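3-carboxy-cis,cis-muconate cycloisomerase (PDB 1RE5) is a cycloisomerase of the fumarase/aspartase superfamily, a largely helical enzyme that assembles as a tetramer. Local coordinates at residues V290-A294 against G336-A341; A133-S137 against V442-Q446; L187-Q191 against L217-L221; A140-D145 against R435-A439. All coordinates share one frame; numbering follows the deposited sequence.

How the interactions relate
Helix 106-142 opens two of the contacts in quick succession: 133-137 begins interaction 2 and 140-145 begins interaction 4. Their partners lie on the C-terminal helix 434-449, so both close only near the chain end, 435-439 first and 442-446 after it, with interaction 4 nested inside interaction 2. The two touch each other through V442 and L141. Within these long loops, interaction 3 (187-191 with 217-221) joins the two ends of an excursion through helix 206-217. Interaction 1 (290-294 with 336-341) follows in series, pairing helices 286-307 and 319-347. No loops cross. Interactions 3 and 4 lie on opposite sides of the chain's centre, about 41 Å apart between centres.

Interaction 1: V290-A294 against G336-A341; sequences VLIGA and GALRQA
V290, L291 and A294 on helix 286-307 pack against G336, A337, Q340 and A341 on helix 319-347, an antiparallel pair in the long helical bundle of this superfamily. The segment axes approach to 8.9 Å at an angle of 153° between their N-to-C directions, a spacing consistent with the small G336, A337 and A341 in the interface. L291 reaches across with its forked end: CD1 lies against A341 CB at 3.9 Å, while CD2 turns to A337 CB at 3.8 Å, so the leucine straddles two alanines one helical turn apart. The CB of Q340 flanks the same CD2 methyl. V290 packs alongside, against G336 and Q340. With chi1 at 176°, V290 CG1 swings opposite the backbone N and rests 3.9 Å from G336 O. The V290 and Q340 side chains cross at about a right angle, Q340 CG lying 4.1 Å from V290 CB. No hydrogen bond joins the segments; the contact is apolar and buried. F250 and L247 of helix 231-257 touch L291 and A337, respectively, and I292 packs on L317 of a second subunit. T296, whose OG1 hydrogen-bonds I292 O, lines a pocket holding 2,3-dihydroxy-1,4-dithiobutane. One turn beyond V290 the helices meet methyl to methyl, A294 CB lying 4.1 Å from A337 CB.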
loop_
_atom_site.group_PDB
_atom_site.type_symbol
_atom_site.label_atom_id
_atom_site.label_comp_id
_atom_site.label_asym_id
_atom_site.label_seq_id
_atom_site.Cartn_x
_atom_site.Cartn_y
_atom_site.Cartn_z
ATOM N N VAL D 290 -7.692 -16.870 -8.927
ATOM C CA VAL D 290 -8.563 -15.766 -8.550
ATOM C C VAL D 290 -8.404 -15.407 -7.079
ATOM O O VAL D 290 -8.292 -14.230 -6.740
ATOM C CB VAL D 290 -10.051 -16.075 -8.811
ATOM C CG1 VAL D 290 -10.906 -14.927 -8.317
ATOM C CG2 VAL D 290 -10.282 -16.277 -10.294
ATOM N N LEU D 291 -8.385 -16.411 -6.204
ATOM C CA LEU D 291 -8.255 -16.133 -4.774
ATOM C C LEU D 291 -6.913 -15.480 -4.476
ATOM O O LEU D 291 -6.840 -14.534 -3.678
ATOM C CB LEU D 291 -8.408 -17.406 -3.924
ATOM C CG LEU D 291 -9.622 -18.325 -4.131
ATOM C CD1 LEU D 291 -9.777 -19.231 -2.925
ATOM C CD2 LEU D 291 -10.883 -17.519 -4.334
ATOM N N ILE D 292 -5.860 -15.962 -5.127
ATOM C CA ILE D 292 -4.539 -15.396 -4.891
ATOM C C ILE D 292 -4.478 -13.986 -5.452
ATOM O O ILE D 292 -3.888 -13.075 -4.847
ATOM C CB ILE D 292 -3.432 -16.272 -5.517
ATOM C CG1 ILE D 292 -3.480 -17.669 -4.880
ATOM C CG2 ILE D 292 -2.074 -15.625 -5.304
ATOM C CD1 ILE D 292 -2.504 -18.639 -5.451
ATOM N N GLY D 293 -5.112 -13.794 -6.603
ATOM C CA GLY D 293 -5.113 -12.477 -7.202
ATOM C C GLY D 293 -5.753 -11.464 -6.275
ATOM O O GLY D 293 -5.200 -10.391 -6.046
ATOM N N ALA D 294 -6.916 -11.808 -5.732
ATOM C CA ALA D 294 -7.643 -10.909 -4.848
ATOM C C ALA D 294 -6.854 -10.560 -3.594
ATOM O O ALA D 294 -6.835 -9.393 -3.178
ATOM C CB ALA D 294 -8.984 -11.520 -4.470
ATOM N N GLY D 336 -15.825 -11.933 -6.295
ATOM C CA GLY D 336 -15.293 -12.899 -7.234
ATOM C C GLY D 336 -14.526 -13.999 -6.525
ATOM O O GLY D 336 -14.537 -15.151 -6.968
ATOM N N ALA D 337 -13.851 -13.659 -5.425
ATOM C CA ALA D 337 -13.079 -14.656 -4.679
ATOM C C ALA D 337 -14.010 -15.606 -3.942
ATOM O O ALA D 337 -13.783 -16.809 -3.924
ATOM C CB ALA D 337 -12.109 -13.978 -3.685
ATOM N N LEU D 338 -15.060 -15.069 -3.335
ATOM C CA LEU D 338 -16.018 -15.902 -2.619
ATOM C C LEU D 338 -16.624 -16.902 -3.595
ATOM O O LEU D 338 -16.748 -18.098 -3.304
ATOM C CB LEU D 338 -17.121 -15.035 -2.021
ATOM C CG LEU D 338 -16.777 -14.485 -0.646
ATOM C CD1 LEU D 338 -17.742 -13.387 -0.308
ATOM C CD2 LEU D 338 -16.817 -15.605 0.395
ATOM N N ARG D 339 -16.991 -16.390 -4.761
ATOM C CA ARG D 339 -17.579 -17.210 -5.797
ATOM C C ARG D 339 -16.702 -18.398 -6.150
ATOM O O ARG D 339 -17.150 -19.547 -6.138
ATOM C CB ARG D 339 -17.788 -16.391 -7.049
ATOM C CG ARG D 339 -18.459 -17.187 -8.119
ATOM C CD ARG D 339 -18.491 -16.439 -9.418
ATOM N NE ARG D 339 -19.496 -16.994 -10.317
ATOM C CZ ARG D 339 -19.583 -16.693 -11.607
ATOM N NH1 ARG D 339 -18.712 -15.839 -12.151
ATOM N NH2 ARG D 339 -20.545 -17.240 -12.347
ATOM N N GLN D 340 -15.445 -18.108 -6.466
ATOM C CA GLN D 340 -14.485 -19.133 -6.851
ATOM C C GLN D 340 -14.138 -20.083 -5.717
ATOM O O GLN D 340 -13.931 -21.270 -5.950
ATOM C CB GLN D 340 -13.217 -18.472 -7.363
ATOM C CG GLN D 340 -12.562 -19.239 -8.466
ATOM C CD GLN D 340 -13.483 -19.432 -9.648
ATOM O OE1 GLN D 340 -14.038 -18.467 -10.195
ATOM N NE2 GLN D 340 -13.649 -20.687 -10.055
ATOM N N ALA D 341 -14.071 -19.568 -4.492
ATOM C CA ALA D 341 -13.760 -20.404 -3.330
ATOM C C ALA D 341 -14.870 -21.437 -3.118
ATOM O O ALA D 341 -14.608 -22.564 -2.696
ATOM C CB ALA D 341 -13.608 -19.547 -2.078
#

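Interaction 2: A133-S137 against V442-Q446; sequences ADTLS and VSEHQ
H445 points its imidazole from the C-terminal helix 434-449 at one turn of helix 106-142, where A133, D134 and S137 receive it. With H445 CG opposite the backbone N (chi1 162°), the ring is carried across to that helix. The close-packed part lies round the ring. A133 CB abuts CE1 of H445 at 3.6 Å, and A133 O stands over one ring face, offset toward the rim. From S137, CB approaches CD2 of H445 at 3.7 Å, while S137 OG, lying obliquely to the ring, also faces V442 CG1 at 3.5 Å. At the outer side the contact thins to a His-carboxylate hydrogen bond, H445 NE2 to D134 OD1, 3.0 Å long with a bent N-H...O angle of 146°. The oxygen lies in the ring plane, yet the ring meets it from above the carboxylate, the two planes standing 81° apart. D134 is exposed, so this bond lies at the solvent edge while the rest is buried. E444 meets E223 of a third subunit. The two helices run roughly antiparallel in the helical bundle, flanked by helix 162-187, where L170 touches A133 and R177 touches H445, and by helix 319-347, where A345 packs on L136.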
loop_
_atom_site.group_PDB
_atom_site.type_symbol
_atom_site.label_atom_id
_atom_site.label_comp_id
_atom_site.label_asym_id
_atom_site.label_seq_id
_atom_site.Cartn_x
_atom_site.Cartn_y
_atom_site.Cartn_z
ATOM N N ALA D 133 -19.169 -21.406 4.346
ATOM C CA ALA D 133 -18.846 -21.971 5.651
ATOM C C ALA D 133 -19.539 -23.319 5.844
ATOM O O ALA D 133 -18.969 -24.236 6.438
ATOM C CB ALA D 133 -19.256 -21.009 6.754
ATOM N N ASP D 134 -20.768 -23.436 5.345
ATOM C CA ASP D 134 -21.514 -24.685 5.462
ATOM C C ASP D 134 -20.785 -25.812 4.750
ATOM O O ASP D 134 -20.439 -26.833 5.364
ATOM C CB ASP D 134 -22.923 -24.549 4.867
ATOM C CG ASP D 134 -23.941 -23.987 5.865
ATOM O OD1 ASP D 134 -23.861 -24.328 7.068
ATOM O OD2 ASP D 134 -24.838 -23.218 5.440
ATOM N N THR D 135 -20.532 -25.613 3.458
ATOM C CA THR D 135 -19.869 -26.639 2.670
ATOM C C THR D 135 -18.472 -26.938 3.180
ATOM O O THR D 135 -18.006 -28.081 3.103
ATOM C CB THR D 135 -19.799 -26.269 1.162
ATOM O OG1 THR D 135 -18.447 -25.988 0.800
ATOM C CG2 THR D 135 -20.662 -25.076 0.855
ATOM N N LEU D 136 -17.806 -25.919 3.709
ATOM C CA LEU D 136 -16.454 -26.091 4.236
ATOM C C LEU D 136 -16.532 -26.924 5.502
ATOM O O LEU D 136 -15.636 -27.713 5.806
ATOM C CB LEU D 136 -15.854 -24.732 4.553
ATOM C CG LEU D 136 -14.429 -24.472 4.114
ATOM C CD1 LEU D 136 -14.224 -24.951 2.698
ATOM C CD2 LEU D 136 -14.181 -22.973 4.222
ATOM N N SER D 137 -17.628 -26.737 6.229
ATOM C CA SER D 137 -17.888 -27.456 7.466
ATOM C C SER D 137 -18.035 -28.958 7.211
ATOM O O SER D 137 -17.511 -29.776 7.963
ATOM C CB SER D 137 -19.166 -26.923 8.101
ATOM O OG SER D 137 -19.552 -27.753 9.175
ATOM N N VAL D 442 -16.265 -26.703 13.824
ATOM C CA VAL D 442 -17.593 -26.994 13.282
ATOM C C VAL D 442 -18.632 -26.650 14.328
ATOM O O VAL D 442 -19.687 -26.103 14.021
ATOM C CB VAL D 442 -17.721 -28.473 12.893
ATOM C CG1 VAL D 442 -19.162 -28.801 12.518
ATOM C CG2 VAL D 442 -16.787 -28.763 11.728
ATOM N N SER D 443 -18.316 -26.968 15.575
ATOM C CA SER D 443 -19.206 -26.676 16.691
ATOM C C SER D 443 -19.547 -25.183 16.706
ATOM O O SER D 443 -20.707 -24.789 16.658
ATOM C CB SER D 443 -18.519 -27.067 17.997
ATOM O OG SER D 443 -19.345 -26.773 19.101
ATOM N N GLU D 444 -18.512 -24.357 16.768
ATOM C CA GLU D 444 -18.670 -22.916 16.786
ATOM C C GLU D 444 -19.435 -22.406 15.560
ATOM O O GLU D 444 -20.175 -21.427 15.638
ATOM C CB GLU D 444 -17.294 -22.281 16.853
ATOM C CG GLU D 444 -17.283 -20.970 17.552
ATOM C CD GLU D 444 -15.885 -20.437 17.713
ATOM O OE1 GLU D 444 -15.256 -20.075 16.681
ATOM O OE2 GLU D 444 -15.417 -20.390 18.875
ATOM N N HIS D 445 -19.242 -23.067 14.426
ATOM C CA HIS D 445 -19.927 -22.694 13.195
ATOM C C HIS D 445 -21.433 -22.907 13.360
ATOM O O HIS D 445 -22.230 -22.110 12.879
ATOM C CB HIS D 445 -19.398 -23.527 12.014
ATOM C CG HIS D 445 -20.304 -23.531 10.819
ATOM N ND1 HIS D 445 -20.553 -22.405 10.064
ATOM C CD2 HIS D 445 -21.047 -24.522 10.271
ATOM C CE1 HIS D 445 -21.412 -22.702 9.104
ATOM N NE2 HIS D 445 -21.727 -23.980 9.208
ATOM N N GLN D 446 -21.821 -23.984 14.037
ATOM C CA GLN D 446 -23.237 -24.253 14.239
ATOM C C GLN D 446 -23.811 -23.332 15.310
ATOM O O GLN D 446 -24.985 -22.974 15.243
ATOM C CB GLN D 446 -23.462 -25.716 14.622
ATOM C CG GLN D 446 -22.802 -26.692 13.655
ATOM C CD GLN D 446 -23.104 -28.159 13.954
ATOM O OE1 GLN D 446 -22.952 -28.637 15.090
ATOM N NE2 GLN D 446 -23.516 -28.888 12.921
#

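Interaction 3: L187-Q191 against L217-L221; sequences LLVLQ and LKLTL
A single beta bridge pairs V189 with T220 where the chain leaves helix 162-187 and, 30 residues later, helix 206-217, so it joins the two ends of an excursion that includes helix 206-217 in this mostly helical fold. Both its bonds use T220, in the pattern of a parallel bridge. T220 N donates to L188 O at 3.2 Å, and L190 N donates to T220 O at 2.9 Å. Each segment is turned out of its helix first: L188 sits at the centre of an inverse gamma turn, and K218, with positive phi, ends its helix in a Schellman motif. Leucines close in on the bridge. L219 extends toward 187-191, bringing CD2 to 4.1 Å from L188 CB and CD1 to 4.0 Å from V189 O. R119 of helix 106-142 hydrogen-bonds through NH2 to the carbonyls of L217 and K218, and W226 NE1 bonds to L190 O, so each segment is also bonded from outside. L221 packs on R440 of a third subunit. L190 spreads its fork between two partners, its CG opposite the backbone N (chi1 171°). The L190 and L217 side chains cross at about a right angle, CD1 to CD1 4.0 Å, and on the other branch L190 CD2 lies 4.0 Å from L221 CD1.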
loop_
_atom_site.group_PDB
_atom_site.type_symbol
_atom_site.label_atom_id
_atom_site.label_comp_id
_atom_site.label_asym_id
_atom_site.label_seq_id
_atom_site.Cartn_x
_atom_site.Cartn_y
_atom_site.Cartn_z
ATOM N N LEU D 187 -22.485 0.592 10.172
ATOM C CA LEU D 187 -22.384 0.950 8.759
ATOM C C LEU D 187 -23.645 1.476 8.096
ATOM O O LEU D 187 -23.597 2.463 7.366
ATOM C CB LEU D 187 -21.900 -0.253 7.950
ATOM C CG LEU D 187 -21.854 -0.045 6.436
ATOM C CD1 LEU D 187 -20.706 0.893 6.047
ATOM C CD2 LEU D 187 -21.673 -1.390 5.772
ATOM N N LEU D 188 -24.766 0.801 8.333
ATOM C CA LEU D 188 -26.033 1.176 7.725
ATOM C C LEU D 188 -26.696 2.382 8.377
ATOM O O LEU D 188 -27.736 2.258 9.033
ATOM C CB LEU D 188 -26.984 -0.026 7.739
ATOM C CG LEU D 188 -26.438 -1.273 7.029
ATOM C CD1 LEU D 188 -27.479 -2.389 7.006
ATOM C CD2 LEU D 188 -26.037 -0.899 5.615
ATOM N N VAL D 189 -26.084 3.547 8.193
ATOM C CA VAL D 189 -26.609 4.787 8.740
ATOM C C VAL D 189 -26.897 5.764 7.607
ATOM O O VAL D 189 -26.340 5.648 6.505
ATOM C CB VAL D 189 -25.619 5.448 9.730
ATOM C CG1 VAL D 189 -25.527 4.621 11.001
ATOM C CG2 VAL D 189 -24.235 5.607 9.075
ATOM N N LEU D 190 -27.777 6.721 7.888
ATOM C CA LEU D 190 -28.161 7.722 6.909
ATOM C C LEU D 190 -27.149 8.867 6.883
ATOM O O LEU D 190 -26.506 9.156 7.895
ATOM C CB LEU D 190 -29.540 8.288 7.259
ATOM C CG LEU D 190 -29.967 9.508 6.432
ATOM C CD1 LEU D 190 -30.472 9.042 5.068
ATOM C CD2 LEU D 190 -31.031 10.295 7.182
ATOM N N GLN D 191 -27.003 9.499 5.720
ATOM C CA GLN D 191 -26.111 10.645 5.578
ATOM C C GLN D 191 -27.003 11.813 5.186
ATOM O O GLN D 191 -27.371 11.967 4.011
ATOM C CB GLN D 191 -25.071 10.449 4.472
ATOM C CG GLN D 191 -24.113 11.633 4.378
ATOM C CD GLN D 191 -23.099 11.646 5.511
ATOM O OE1 GLN D 191 -21.972 11.165 5.344
ATOM N NE2 GLN D 191 -23.492 12.174 6.668
ATOM N N LEU D 217 -35.968 4.751 4.463
ATOM C CA LEU D 217 -34.936 3.945 3.828
ATOM C C LEU D 217 -34.524 2.751 4.674
ATOM O O LEU D 217 -33.683 1.964 4.271
ATOM C CB LEU D 217 -33.715 4.822 3.547
ATOM C CG LEU D 217 -33.919 5.944 2.527
ATOM C CD1 LEU D 217 -32.753 6.910 2.591
ATOM C CD2 LEU D 217 -34.080 5.349 1.120
ATOM N N LYS D 218 -35.118 2.615 5.848
ATOM C CA LYS D 218 -34.772 1.511 6.722
ATOM C C LYS D 218 -33.299 1.584 7.117
ATOM O O LYS D 218 -32.586 0.573 7.139
ATOM C CB LYS D 218 -35.065 0.181 6.034
ATOM C CG LYS D 218 -36.546 -0.123 5.889
ATOM C CD LYS D 218 -36.754 -1.546 5.372
ATOM C CE LYS D 218 -38.229 -1.916 5.259
ATOM N NZ LYS D 218 -38.370 -3.315 4.732
ATOM N N LEU D 219 -32.851 2.797 7.417
ATOM C CA LEU D 219 -31.484 3.028 7.844
ATOM C C LEU D 219 -31.527 3.700 9.203
ATOM O O LEU D 219 -32.486 4.399 9.525
ATOM C CB LEU D 219 -30.757 3.961 6.878
ATOM C CG LEU D 219 -30.492 3.482 5.460
ATOM C CD1 LEU D 219 -29.779 4.591 4.698
ATOM C CD2 LEU D 219 -29.652 2.210 5.494
ATOM N N THR D 220 -30.489 3.500 9.998
ATOM C CA THR D 220 -30.431 4.133 11.296
ATOM C C THR D 220 -30.014 5.596 11.117
ATOM O O THR D 220 -29.397 5.967 10.116
ATOM C CB THR D 220 -29.401 3.438 12.185
ATOM O OG1 THR D 220 -29.736 2.056 12.285
ATOM C CG2 THR D 220 -29.387 4.048 13.591
ATOM N N LEU D 221 -30.375 6.424 12.087
ATOM C CA LEU D 221 -30.015 7.821 12.078
ATOM C C LEU D 221 -28.763 7.889 12.970
ATOM O O LEU D 221 -28.803 7.488 14.137
ATOM C CB LEU D 221 -31.152 8.646 12.675
ATOM C CG LEU D 221 -30.970 10.159 12.596
ATOM C CD1 LEU D 221 -30.981 10.575 11.146
ATOM C CD2 LEU D 221 -32.076 10.865 13.349
#

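Interaction 4: A140-D145 against R435-A439; sequences ALKHAD and RVWVA
V438 is the apolar centre of the contact between the end of helix 106-142 and the start of the C-terminal helix 434-449 in the helical bundle. V438 CG1, carried opposite the backbone N (chi1 174°), lies 3.9 Å from A140 CB. The same V438 CG1 is 4.1 Å from A144 CB and 4.2 Å from L141 CD2, so one methyl is shared by three side chains. A turn earlier on its helix R435 covers the outer part: R435 CG passes A144 O at 3.6 Å, and the chain, bent at chi3 (-75°), carries the guanidinium past D145, where NH1 lies obliquely against the CB. A144 O lies at the guanidinium edge. Beyond this first shell, the backbone of 140-145 is held by its own turn, A144 N bonding to L141 O at 3.0 Å, and by neighbours: T161 OG1 bonds to A144 O, and H143 pairs by backbone with G163. A167 of helix 162-187 packs on V438. W437 donates NE1 to G197 O of a third subunit, tying this helix into the tetramer. No hydrogen bond spans the segments. D145 OD1 and R435 NE remain 4.6 Å apart, too far for a salt bridge; any attraction between the opposite charges is probably softened by solvent at this edge, where both residues are exposed, leaving the joint chiefly apolar.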
loop_
_atom_site.group_PDB
_atom_site.type_symbol
_atom_site.label_atom_id
_atom_site.label_comp_id
_atom_site.label_asym_id
_atom_site.label_seq_id
_atom_site.Cartn_x
_atom_site.Cartn_y
_atom_site.Cartn_z
ATOM N N ALA D 140 -14.699 -30.516 6.165
ATOM C CA ALA D 140 -13.852 -30.634 7.344
ATOM C C ALA D 140 -14.188 -31.939 8.057
ATOM O O ALA D 140 -13.311 -32.737 8.365
ATOM C CB ALA D 140 -14.082 -29.446 8.279
ATOM N N LEU D 141 -15.470 -32.152 8.322
ATOM C CA LEU D 141 -15.902 -33.373 8.987
ATOM C C LEU D 141 -15.563 -34.599 8.156
ATOM O O LEU D 141 -15.000 -35.562 8.665
ATOM C CB LEU D 141 -17.408 -33.346 9.237
ATOM C CG LEU D 141 -17.905 -32.424 10.350
ATOM C CD1 LEU D 141 -19.426 -32.354 10.292
ATOM C CD2 LEU D 141 -17.416 -32.932 11.698
ATOM N N LYS D 142 -15.918 -34.560 6.878
ATOM C CA LYS D 142 -15.660 -35.671 5.975
ATOM C C LYS D 142 -14.215 -36.128 6.004
ATOM O O LYS D 142 -13.951 -37.327 5.969
ATOM C CB LYS D 142 -16.033 -35.304 4.542
ATOM C CG LYS D 142 -15.656 -36.363 3.522
ATOM C CD LYS D 142 -16.346 -36.107 2.192
ATOM C CE LYS D 142 -16.035 -37.193 1.169
ATOM N NZ LYS D 142 -16.755 -36.971 -0.109
ATOM N N HIS D 143 -13.278 -35.188 6.061
ATOM C CA HIS D 143 -11.867 -35.544 6.080
ATOM C C HIS D 143 -11.204 -35.272 7.429
ATOM O O HIS D 143 -9.988 -35.090 7.511
ATOM C CB HIS D 143 -11.108 -34.793 4.976
ATOM C CG HIS D 143 -11.500 -35.190 3.587
ATOM N ND1 HIS D 143 -12.460 -34.514 2.862
ATOM C CD2 HIS D 143 -11.074 -36.200 2.791
ATOM C CE1 HIS D 143 -12.605 -35.089 1.682
ATOM N NE2 HIS D 143 -11.776 -36.114 1.613
ATOM N N ALA D 144 -11.998 -35.249 8.489
ATOM C CA ALA D 144 -11.468 -34.986 9.825
ATOM C C ALA D 144 -10.290 -35.872 10.193
ATOM O O ALA D 144 -9.476 -35.511 11.034
ATOM C CB ALA D 144 -12.565 -35.148 10.871
ATOM N N ASP D 145 -10.181 -37.035 9.570
ATOM C CA ASP D 145 -9.074 -37.906 9.921
ATOM C C ASP D 145 -8.309 -38.547 8.770
ATOM O O ASP D 145 -7.672 -39.585 8.950
ATOM C CB ASP D 145 -9.546 -38.979 10.913
ATOM C CG ASP D 145 -10.754 -39.729 10.423
ATOM O OD1 ASP D 145 -11.402 -40.407 11.243
ATOM O OD2 ASP D 145 -11.059 -39.640 9.213
ATOM N N ARG D 435 -8.670 -34.210 15.083
ATOM C CA ARG D 435 -10.125 -34.370 15.114
ATOM C C ARG D 435 -10.832 -33.416 16.086
ATOM O O ARG D 435 -11.970 -32.987 15.850
ATOM C CB ARG D 435 -10.491 -35.828 15.436
ATOM C CG ARG D 435 -10.425 -36.746 14.230
ATOM C CD ARG D 435 -10.798 -38.199 14.547
ATOM N NE ARG D 435 -9.741 -38.907 15.277
ATOM C CZ ARG D 435 -8.463 -38.955 14.897
ATOM N NH1 ARG D 435 -8.067 -38.333 13.788
ATOM N NH2 ARG D 435 -7.574 -39.615 15.632
ATOM N N VAL D 436 -10.160 -33.081 17.178
ATOM C CA VAL D 436 -10.731 -32.165 18.148
ATOM C C VAL D 436 -10.886 -30.776 17.510
ATOM O O VAL D 436 -11.950 -30.152 17.607
ATOM C CB VAL D 436 -9.832 -32.058 19.395
ATOM C CG1 VAL D 436 -10.372 -30.991 20.347
ATOM C CG2 VAL D 436 -9.767 -33.395 20.086
ATOM N N TRP D 437 -9.826 -30.301 16.857
ATOM C CA TRP D 437 -9.857 -28.992 16.213
ATOM C C TRP D 437 -11.047 -28.903 15.245
ATOM O O TRP D 437 -11.817 -27.928 15.264
ATOM C CB TRP D 437 -8.555 -28.739 15.443
ATOM C CG TRP D 437 -7.285 -28.714 16.270
ATOM C CD1 TRP D 437 -6.019 -28.989 15.825
ATOM C CD2 TRP D 437 -7.154 -28.368 17.658
ATOM N NE1 TRP D 437 -5.112 -28.837 16.843
ATOM C CE2 TRP D 437 -5.775 -28.458 17.980
ATOM C CE3 TRP D 437 -8.064 -27.992 18.662
ATOM C CZ2 TRP D 437 -5.280 -28.186 19.266
ATOM C CZ3 TRP D 437 -7.570 -27.720 19.946
ATOM C CH2 TRP D 437 -6.188 -27.822 20.233
ATOM N N VAL D 438 -11.198 -29.913 14.392
ATOM C CA VAL D 438 -12.311 -29.926 13.451
ATOM C C VAL D 438 -13.642 -29.872 14.200
ATOM O O VAL D 438 -14.600 -29.244 13.754
ATOM C CB VAL D 438 -12.303 -31.195 12.602
ATOM C CG1 VAL D 438 -13.564 -31.244 11.750
ATOM C CG2 VAL D 438 -11.046 -31.236 11.729
ATOM N N ALA D 439 -13.689 -30.539 15.349
ATOM C CA ALA D 439 -14.890 -30.590 16.173
ATOM C C ALA D 439 -15.253 -29.219 16.709
ATOM O O ALA D 439 -16.386 -28.762 16.558
ATOM C CB ALA D 439 -14.667 -31.531 17.309
#